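Local coordinates for PduO-type ATP--cob(I)alamin adenosyltransferase (Sulfolobus tokodaii, PDB 1WOZ), which probably transfers an adenosyl group from ATP to cob(I)alamin, as a trimeric corrinoid adenosyltransferase of the PduO type, at residues G65-T70 / K74-E79; V90-E95 / A157-K162. One frame throughout, in Å; residues are numbered along the deposited sequence.

From the N terminus, helix 23-44 leads into helix 48-69, whose C-terminal end holds the first half of interaction 1. The chain turns within three residues, and 74-79 folds back on the helix end to close a short loop. Helix 79-96 then begins, and its last turns supply the 90-95 half of interaction 2. That contact closes a much longer loop, through helix 109-134, on 157-162 near the end of helix 140-163. The two contacts follow in series and neither nest nor cross. The centres of interaction 1 and interaction 2 are about 30 Å apart, on opposite sides of the chain's centre. Interaction 1 fixes the connection between helices 48-69 and 79-96; interaction 2 pairs helices 79-96 and 140-163.

Interaction 1: residues G65-T70 / K74-E79; sequences GEDLST and KKKIDE
Three polar side chains at the end of helix 48-69, Glu66, Asp67 and Thr70, hold the returning chain 74-77. Asp67 takes the backbone N-H of Ile77: Ile77 N lies 2.9 Å from Asp67 OD2, nearly along the C-O axis, and the N-H...O angle is 170°. The CG of Asp67 is anti to its own N (chi1 -177°), which carries the carboxylate out towards the returning loop. OD2 has a second donor, Asn139 ND2; OD1 accepts from Ser72 OG. The CA-H of Asp67 makes a weak contact with Lys75 O, Asp67 CA to Lys75 O 3.4 Å. Thr70 OG1 is a relay. Thr70 OG1 donates to Glu66 O at 2.8 Å, one turn back, and accepts from Lys74 N at 3.0 Å, whose N-H points almost straight at it. The extended Lys74 chain crosses Glu66 and ends in a salt bridge, Lys74 NZ to Glu66 OE2 at 2.6 Å. NZ comes on the syn side, 32° out of the carboxylate plane. Glu66 OE1 is bound by Tyr171 OH of the second subunit, so both oxygens are satisfied. Lys75 CG packs 3.7 Å from Glu66 OE1, while its NZ pairs with Glu63. Lys75 N is buried without a partner. This is the turn linking helices 48-69 and 79-96 of the helical bundle, tied by side-chain-to-backbone bonds and a salt bridge, beside Tyr171 of the second subunit.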
ATOM      1  N   GLY A  65      19.944   1.842   1.428  1.00 19.13           N
ATOM      2  CA  GLY A  65      19.755   3.278   1.276  1.00 20.54           C
ATOM      3  C   GLY A  65      21.068   4.050   1.404  1.00 20.91           C
ATOM      4  O   GLY A  65      21.287   5.042   0.703  1.00 22.56           O
ATOM      5  N   GLU A  66      21.955   3.603   2.286  1.00 22.50           N
ATOM      6  CA  GLU A  66      23.236   4.288   2.448  1.00 23.54           C
ATOM      7  C   GLU A  66      24.139   4.018   1.254  1.00 22.65           C
ATOM      8  O   GLU A  66      24.887   4.901   0.821  1.00 23.51           O
ATOM      9  CB  GLU A  66      23.918   3.853   3.754  1.00 25.94           C
ATOM     10  CG  GLU A  66      23.106   4.250   4.972  1.00 28.03           C
ATOM     11  CD  GLU A  66      23.927   4.422   6.244  1.00 29.36           C
ATOM     12  OE1 GLU A  66      24.622   3.473   6.672  1.00 27.53           O
ATOM     13  OE2 GLU A  66      23.844   5.528   6.818  1.00 31.20           O
ATOM     14  N   ASP A  67      24.071   2.804   0.720  1.00 22.56           N
ATOM     15  CA  ASP A  67      24.846   2.451  -0.468  1.00 23.26           C
ATOM     16  C   ASP A  67      24.420   3.455  -1.549  1.00 23.08           C
ATOM     17  O   ASP A  67      25.247   4.191  -2.093  1.00 23.09           O
ATOM     18  CB  ASP A  67      24.516   1.003  -0.899  1.00 22.65           C
ATOM     19  CG  ASP A  67      25.329   0.533  -2.096  1.00 22.39           C
ATOM     20  OD1 ASP A  67      25.696   1.355  -2.961  1.00 22.90           O
ATOM     21  OD2 ASP A  67      25.582  -0.680  -2.185  1.00 25.04           O
ATOM     22  N   LEU A  68      23.119   3.512  -1.838  1.00 23.33           N
ATOM     23  CA  LEU A  68      22.578   4.434  -2.852  1.00 23.57           C
ATOM     24  C   LEU A  68      22.955   5.897  -2.645  1.00 24.29           C
ATOM     25  O   LEU A  68      23.336   6.581  -3.597  1.00 26.53           O
ATOM     26  CB  LEU A  68      21.043   4.378  -2.881  1.00 22.41           C
ATOM     27  CG  LEU A  68      20.388   3.094  -3.375  1.00 24.39           C
ATOM     28  CD1 LEU A  68      18.863   3.184  -3.127  1.00 24.23           C
ATOM     29  CD2 LEU A  68      20.698   2.903  -4.857  1.00 23.05           C
ATOM     30  N   SER A  69      22.806   6.371  -1.409  1.00 23.05           N
ATOM     31  CA  SER A  69      23.094   7.752  -1.024  1.00 26.74           C
ATOM     32  C   SER A  69      24.570   8.157  -1.042  1.00 28.14           C
ATOM     33  O   SER A  69      24.877   9.357  -1.084  1.00 28.92           O
ATOM     34  CB  SER A  69      22.543   8.032   0.385  1.00 27.91           C
ATOM     35  OG  SER A  69      21.127   7.936   0.412  1.00 31.81           O
ATOM     36  N   THR A  70      25.473   7.180  -1.006  1.00 27.97           N
ATOM     37  CA  THR A  70      26.906   7.473  -0.991  1.00 29.38           C
ATOM     38  C   THR A  70      27.668   6.800  -2.126  1.00 30.88           C
ATOM     39  O   THR A  70      28.887   6.638  -2.039  1.00 30.37           O
ATOM     40  CB  THR A  70      27.558   7.026   0.341  1.00 28.86           C
ATOM     41  OG1 THR A  70      27.552   5.598   0.427  1.00 25.89           O
ATOM     42  CG2 THR A  70      26.787   7.593   1.530  1.00 28.59           C
ATOM     43  N   LYS A  74      29.849   4.317   1.819  1.00 36.19           N
ATOM     44  CA  LYS A  74      29.627   3.986   3.229  1.00 35.42           C
ATOM     45  C   LYS A  74      29.154   2.547   3.475  1.00 36.65           C
ATOM     46  O   LYS A  74      29.390   1.967   4.539  1.00 36.30           O
ATOM     47  CB  LYS A  74      28.616   4.950   3.836  1.00 34.04           C
ATOM     48  CG  LYS A  74      28.416   4.738   5.325  1.00 35.07           C
ATOM     49  CD  LYS A  74      27.430   5.720   5.912  1.00 34.92           C
ATOM     50  CE  LYS A  74      27.281   5.489   7.417  1.00 35.14           C
ATOM     51  NZ  LYS A  74      26.084   6.198   7.944  1.00 36.91           N
ATOM     52  N   LYS A  75      28.459   1.986   2.496  1.00 36.64           N
ATOM     53  CA  LYS A  75      27.973   0.612   2.569  1.00 36.03           C
ATOM     54  C   LYS A  75      27.987   0.130   1.127  1.00 35.81           C
ATOM     55  O   LYS A  75      27.761   0.918   0.202  1.00 32.96           O
ATOM     56  CB  LYS A  75      26.536   0.555   3.103  1.00 37.18           C
ATOM     57  CG  LYS A  75      26.346   0.962   4.564  1.00 39.85           C
ATOM     58  CD  LYS A  75      26.828  -0.118   5.519  1.00 41.58           C
ATOM     59  CE  LYS A  75      26.566   0.290   6.952  1.00 42.47           C
ATOM     60  NZ  LYS A  75      26.835  -0.836   7.878  1.00 46.61           N
ATOM     61  N   LYS A  76      28.273  -1.155   0.931  1.00 36.16           N
ATOM     62  CA  LYS A  76      28.269  -1.720  -0.409  1.00 37.14           C
ATOM     63  C   LYS A  76      27.638  -3.102  -0.398  1.00 35.89           C
ATOM     64  O   LYS A  76      28.192  -4.059   0.130  1.00 35.65           O
ATOM     65  CB  LYS A  76      29.680  -1.813  -0.979  1.00 38.79           C
ATOM     66  CG  LYS A  76      29.691  -2.240  -2.440  1.00 41.23           C
ATOM     67  CD  LYS A  76      31.107  -2.325  -2.970  1.00 45.97           C
ATOM     68  CE  LYS A  76      31.138  -2.696  -4.443  1.00 47.52           C
ATOM     69  NZ  LYS A  76      32.546  -2.927  -4.889  1.00 50.81           N
ATOM     70  N   ILE A  77      26.455  -3.189  -0.977  1.00 35.22           N
ATOM     71  CA  ILE A  77      25.738  -4.448  -1.045  1.00 33.21           C
ATOM     72  C   ILE A  77      26.513  -5.383  -1.962  1.00 33.49           C
ATOM     73  O   ILE A  77      26.880  -5.001  -3.074  1.00 32.83           O
ATOM     74  CB  ILE A  77      24.313  -4.213  -1.594  1.00 32.08           C
ATOM     75  CG1 ILE A  77      23.606  -3.163  -0.724  1.00 31.20           C
ATOM     76  CG2 ILE A  77      23.530  -5.518  -1.642  1.00 31.00           C
ATOM     77  CD1 ILE A  77      23.599  -3.486   0.787  1.00 29.88           C
ATOM     78  N   ASP A  78      26.778  -6.597  -1.484  1.00 34.94           N
ATOM     79  CA  ASP A  78      27.501  -7.590  -2.272  1.00 36.29           C
ATOM     80  C   ASP A  78      26.804  -8.960  -2.243  1.00 37.61           C
ATOM     81  O   ASP A  78      25.740  -9.122  -1.629  1.00 37.09           O
ATOM     82  CB  ASP A  78      28.941  -7.706  -1.764  1.00 38.32           C
ATOM     83  CG  ASP A  78      29.025  -8.119  -0.306  1.00 39.67           C
ATOM     84  OD1 ASP A  78      30.096  -7.923   0.293  1.00 42.21           O
ATOM     85  OD2 ASP A  78      28.040  -8.650   0.249  1.00 41.92           O
ATOM     86  N   GLU A  79      27.416  -9.945  -2.891  1.00 37.62           N
ATOM     87  CA  GLU A  79      26.843 -11.283  -2.967  1.00 38.21           C
ATOM     88  C   GLU A  79      26.456 -11.950  -1.655  1.00 36.60           C
ATOM     89  O   GLU A  79      25.507 -12.720  -1.638  1.00 34.44           O
ATOM     90  CB  GLU A  79      27.773 -12.220  -3.749  1.00 41.55           C
ATOM     91  CG  GLU A  79      27.878 -11.874  -5.231  1.00 47.03           C
ATOM     92  CD  GLU A  79      28.873 -12.754  -5.976  1.00 50.89           C
ATOM     93  OE1 GLU A  79      28.568 -13.948  -6.214  1.00 52.81           O
ATOM     94  OE2 GLU A  79      29.970 -12.245  -6.316  1.00 53.59           O
TER

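Interaction 2: residues V90-E95 / A157-K162; sequences VEYRKE and ALVANK
Two neighbouring helices of the helical bundle, 79-96 and 140-163, meet near their C-terminal ends through Val159, which points at the Tyr92-Glu95 turn. The two short segments run in roughly the same direction, 32° apart, with axes 8.8 Å apart at closest. The two methyls of Val159 divide the work. Val159 CG2 sits 3.0 Å from Tyr92 O, a tight contact, and 3.9 Å from Tyr92 CB. It lies at the edge of the Tyr92 ring, near the ring plane. With chi1 at 170°, CG1 is turned away from the valine's own N and reaches the carboxylate of Glu95 instead, Val159 CG1 to Glu95 OE2 3.5 Å. The polar ends bond outside the pair. Tyr92 OH is hydrogen-bonded to Asp53 on helix 48-69, and Glu95 OE1 forms a salt bridge with Arg163, just beyond 157-162. Lys162 passes its aliphatic chain over the end of the other helix, with Lys162 CE 3.2 Å from Glu95 O. Lys162 NZ stays 6.5 Å from Glu95 OE2, too far for a salt bridge. Met50 of helix 48-69 touches both Tyr92 and Val159 and joins a third helix to the contact. Near-parallel helices 79-96 and 140-163 thus pack within a five-helix bundle (23-44, 48-69, 79-96, 109-134, 140-163), the fold known for PduO-type adenosyltransferases.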
ATOM      1  N   VAL A  90      15.503 -21.251   0.808  1.00 22.68           N
ATOM      2  CA  VAL A  90      15.574 -22.712   0.725  1.00 23.53           C
ATOM      3  C   VAL A  90      15.044 -23.383   1.989  1.00 22.16           C
ATOM      4  O   VAL A  90      14.327 -24.370   1.896  1.00 21.83           O
ATOM      5  CB  VAL A  90      17.018 -23.197   0.464  1.00 25.33           C
ATOM      6  CG1 VAL A  90      17.123 -24.706   0.733  1.00 27.87           C
ATOM      7  CG2 VAL A  90      17.410 -22.876  -0.976  1.00 24.79           C
ATOM      8  N   GLU A  91      15.374 -22.848   3.166  1.00 22.49           N
ATOM      9  CA  GLU A  91      14.896 -23.431   4.430  1.00 23.07           C
ATOM     10  C   GLU A  91      13.372 -23.376   4.615  1.00 22.79           C
ATOM     11  O   GLU A  91      12.754 -24.334   5.099  1.00 21.71           O
ATOM     12  CB  GLU A  91      15.570 -22.748   5.629  1.00 25.44           C
ATOM     13  CG  GLU A  91      17.048 -23.073   5.774  1.00 29.36           C
ATOM     14  CD  GLU A  91      17.274 -24.564   5.801  1.00 34.68           C
ATOM     15  OE1 GLU A  91      17.826 -25.100   4.810  1.00 35.98           O
ATOM     16  OE2 GLU A  91      16.869 -25.194   6.805  1.00 35.25           O
ATOM     17  N   TYR A  92      12.757 -22.254   4.245  1.00 22.10           N
ATOM     18  CA  TYR A  92      11.303 -22.141   4.367  1.00 21.22           C
ATOM     19  C   TYR A  92      10.604 -23.100   3.390  1.00 20.99           C
ATOM     20  O   TYR A  92       9.606 -23.743   3.720  1.00 21.74           O
ATOM     21  CB  TYR A  92      10.875 -20.697   4.100  1.00 20.22           C
ATOM     22  CG  TYR A  92      11.177 -19.808   5.271  1.00 21.17           C
ATOM     23  CD1 TYR A  92      10.516 -19.999   6.481  1.00 21.55           C
ATOM     24  CD2 TYR A  92      12.152 -18.811   5.194  1.00 22.26           C
ATOM     25  CE1 TYR A  92      10.802 -19.234   7.584  1.00 22.55           C
ATOM     26  CE2 TYR A  92      12.459 -18.030   6.313  1.00 21.65           C
ATOM     27  CZ  TYR A  92      11.776 -18.254   7.500  1.00 21.81           C
ATOM     28  OH  TYR A  92      12.036 -17.506   8.625  1.00 21.15           O
ATOM     29  N   ARG A  93      11.147 -23.196   2.188  1.00 21.70           N
ATOM     30  CA  ARG A  93      10.576 -24.076   1.191  1.00 23.38           C
ATOM     31  C   ARG A  93      10.720 -25.532   1.638  1.00 23.25           C
ATOM     32  O   ARG A  93       9.869 -26.369   1.318  1.00 23.92           O
ATOM     33  CB  ARG A  93      11.265 -23.839  -0.153  1.00 25.58           C
ATOM     34  CG  ARG A  93      11.034 -24.941  -1.165  1.00 29.87           C
ATOM     35  CD  ARG A  93       9.570 -25.046  -1.649  1.00 30.96           C
ATOM     36  NE  ARG A  93       9.493 -26.084  -2.675  1.00 31.20           N
ATOM     37  CZ  ARG A  93       9.754 -27.374  -2.449  1.00 32.31           C
ATOM     38  NH1 ARG A  93      10.078 -27.790  -1.229  1.00 29.50           N
ATOM     39  NH2 ARG A  93       9.755 -28.245  -3.453  1.00 32.19           N
ATOM     40  N   LYS A  94      11.792 -25.849   2.363  1.00 23.34           N
ATOM     41  CA  LYS A  94      11.950 -27.224   2.857  1.00 25.03           C
ATOM     42  C   LYS A  94      10.798 -27.528   3.802  1.00 24.74           C
ATOM     43  O   LYS A  94      10.283 -28.653   3.825  1.00 23.99           O
ATOM     44  CB  LYS A  94      13.278 -27.425   3.612  1.00 27.18           C
ATOM     45  CG  LYS A  94      14.506 -27.595   2.718  1.00 30.57           C
ATOM     46  CD  LYS A  94      15.786 -27.732   3.567  1.00 35.61           C
ATOM     47  CE  LYS A  94      16.942 -28.375   2.790  1.00 37.93           C
ATOM     48  NZ  LYS A  94      17.091 -27.827   1.409  1.00 38.80           N
ATOM     49  N   GLU A  95      10.377 -26.529   4.576  1.00 22.09           N
ATOM     50  CA  GLU A  95       9.279 -26.749   5.513  1.00 22.27           C
ATOM     51  C   GLU A  95       7.920 -26.808   4.825  1.00 21.88           C
ATOM     52  O   GLU A  95       7.087 -27.640   5.175  1.00 22.41           O
ATOM     53  CB  GLU A  95       9.226 -25.650   6.591  1.00 22.34           C
ATOM     54  CG  GLU A  95       8.180 -25.926   7.699  1.00 22.82           C
ATOM     55  CD  GLU A  95       8.110 -24.838   8.761  1.00 22.18           C
ATOM     56  OE1 GLU A  95       9.124 -24.134   9.003  1.00 22.69           O
ATOM     57  OE2 GLU A  95       7.035 -24.698   9.370  1.00 22.23           O
ATOM     58  N   ALA A 157       5.341 -16.851   3.143  1.00 16.38           N
ATOM     59  CA  ALA A 157       3.879 -16.874   3.113  1.00 17.03           C
ATOM     60  C   ALA A 157       3.363 -18.319   3.000  1.00 17.44           C
ATOM     61  O   ALA A 157       2.329 -18.660   3.581  1.00 15.78           O
ATOM     62  CB  ALA A 157       3.352 -16.013   1.938  1.00 15.74           C
ATOM     63  N   LEU A 158       4.083 -19.165   2.261  1.00 17.07           N
ATOM     64  CA  LEU A 158       3.697 -20.582   2.140  1.00 18.25           C
ATOM     65  C   LEU A 158       3.784 -21.263   3.511  1.00 18.74           C
ATOM     66  O   LEU A 158       2.889 -22.032   3.900  1.00 18.32           O
ATOM     67  CB  LEU A 158       4.644 -21.330   1.185  1.00 20.05           C
ATOM     68  CG  LEU A 158       4.759 -20.812  -0.250  1.00 22.40           C
ATOM     69  CD1 LEU A 158       5.759 -21.677  -1.017  1.00 22.70           C
ATOM     70  CD2 LEU A 158       3.372 -20.819  -0.923  1.00 20.89           C
ATOM     71  N   VAL A 159       4.875 -21.001   4.231  1.00 16.29           N
ATOM     72  CA  VAL A 159       5.060 -21.594   5.541  1.00 17.78           C
ATOM     73  C   VAL A 159       4.034 -21.041   6.532  1.00 17.21           C
ATOM     74  O   VAL A 159       3.511 -21.797   7.380  1.00 16.91           O
ATOM     75  CB  VAL A 159       6.513 -21.382   6.064  1.00 18.05           C
ATOM     76  CG1 VAL A 159       6.604 -21.799   7.539  1.00 19.94           C
ATOM     77  CG2 VAL A 159       7.497 -22.245   5.222  1.00 19.48           C
ATOM     78  N   ALA A 160       3.720 -19.746   6.421  1.00 17.17           N
ATOM     79  CA  ALA A 160       2.714 -19.141   7.306  1.00 17.32           C
ATOM     80  C   ALA A 160       1.374 -19.875   7.182  1.00 18.71           C
ATOM     81  O   ALA A 160       0.709 -20.171   8.202  1.00 18.39           O
ATOM     82  CB  ALA A 160       2.509 -17.655   6.953  1.00 16.71           C
ATOM     83  N   ASN A 161       0.935 -20.126   5.949  1.00 18.37           N
ATOM     84  CA  ASN A 161      -0.336 -20.848   5.770  1.00 18.32           C
ATOM     85  C   ASN A 161      -0.247 -22.267   6.308  1.00 18.28           C
ATOM     86  O   ASN A 161      -1.159 -22.737   6.966  1.00 17.99           O
ATOM     87  CB  ASN A 161      -0.775 -20.864   4.289  1.00 18.94           C
ATOM     88  CG  ASN A 161      -1.495 -19.582   3.903  1.00 18.15           C
ATOM     89  OD1 ASN A 161      -2.075 -18.909   4.767  1.00 18.71           O
ATOM     90  ND2 ASN A 161      -1.462 -19.233   2.621  1.00 18.37           N
ATOM     91  N   LYS A 162       0.848 -22.962   6.028  1.00 18.82           N
ATOM     92  CA  LYS A 162       1.005 -24.319   6.563  1.00 20.93           C
ATOM     93  C   LYS A 162       0.904 -24.313   8.087  1.00 21.29           C
ATOM     94  O   LYS A 162       0.196 -25.140   8.683  1.00 21.41           O
ATOM     95  CB  LYS A 162       2.359 -24.902   6.165  1.00 22.96           C
ATOM     96  CG  LYS A 162       2.617 -26.300   6.718  1.00 27.59           C
ATOM     97  CD  LYS A 162       3.952 -26.816   6.199  1.00 31.55           C
ATOM     98  CE  LYS A 162       4.337 -28.156   6.828  1.00 36.10           C
ATOM     99  NZ  LYS A 162       3.467 -29.248   6.323  1.00 37.70           N
TER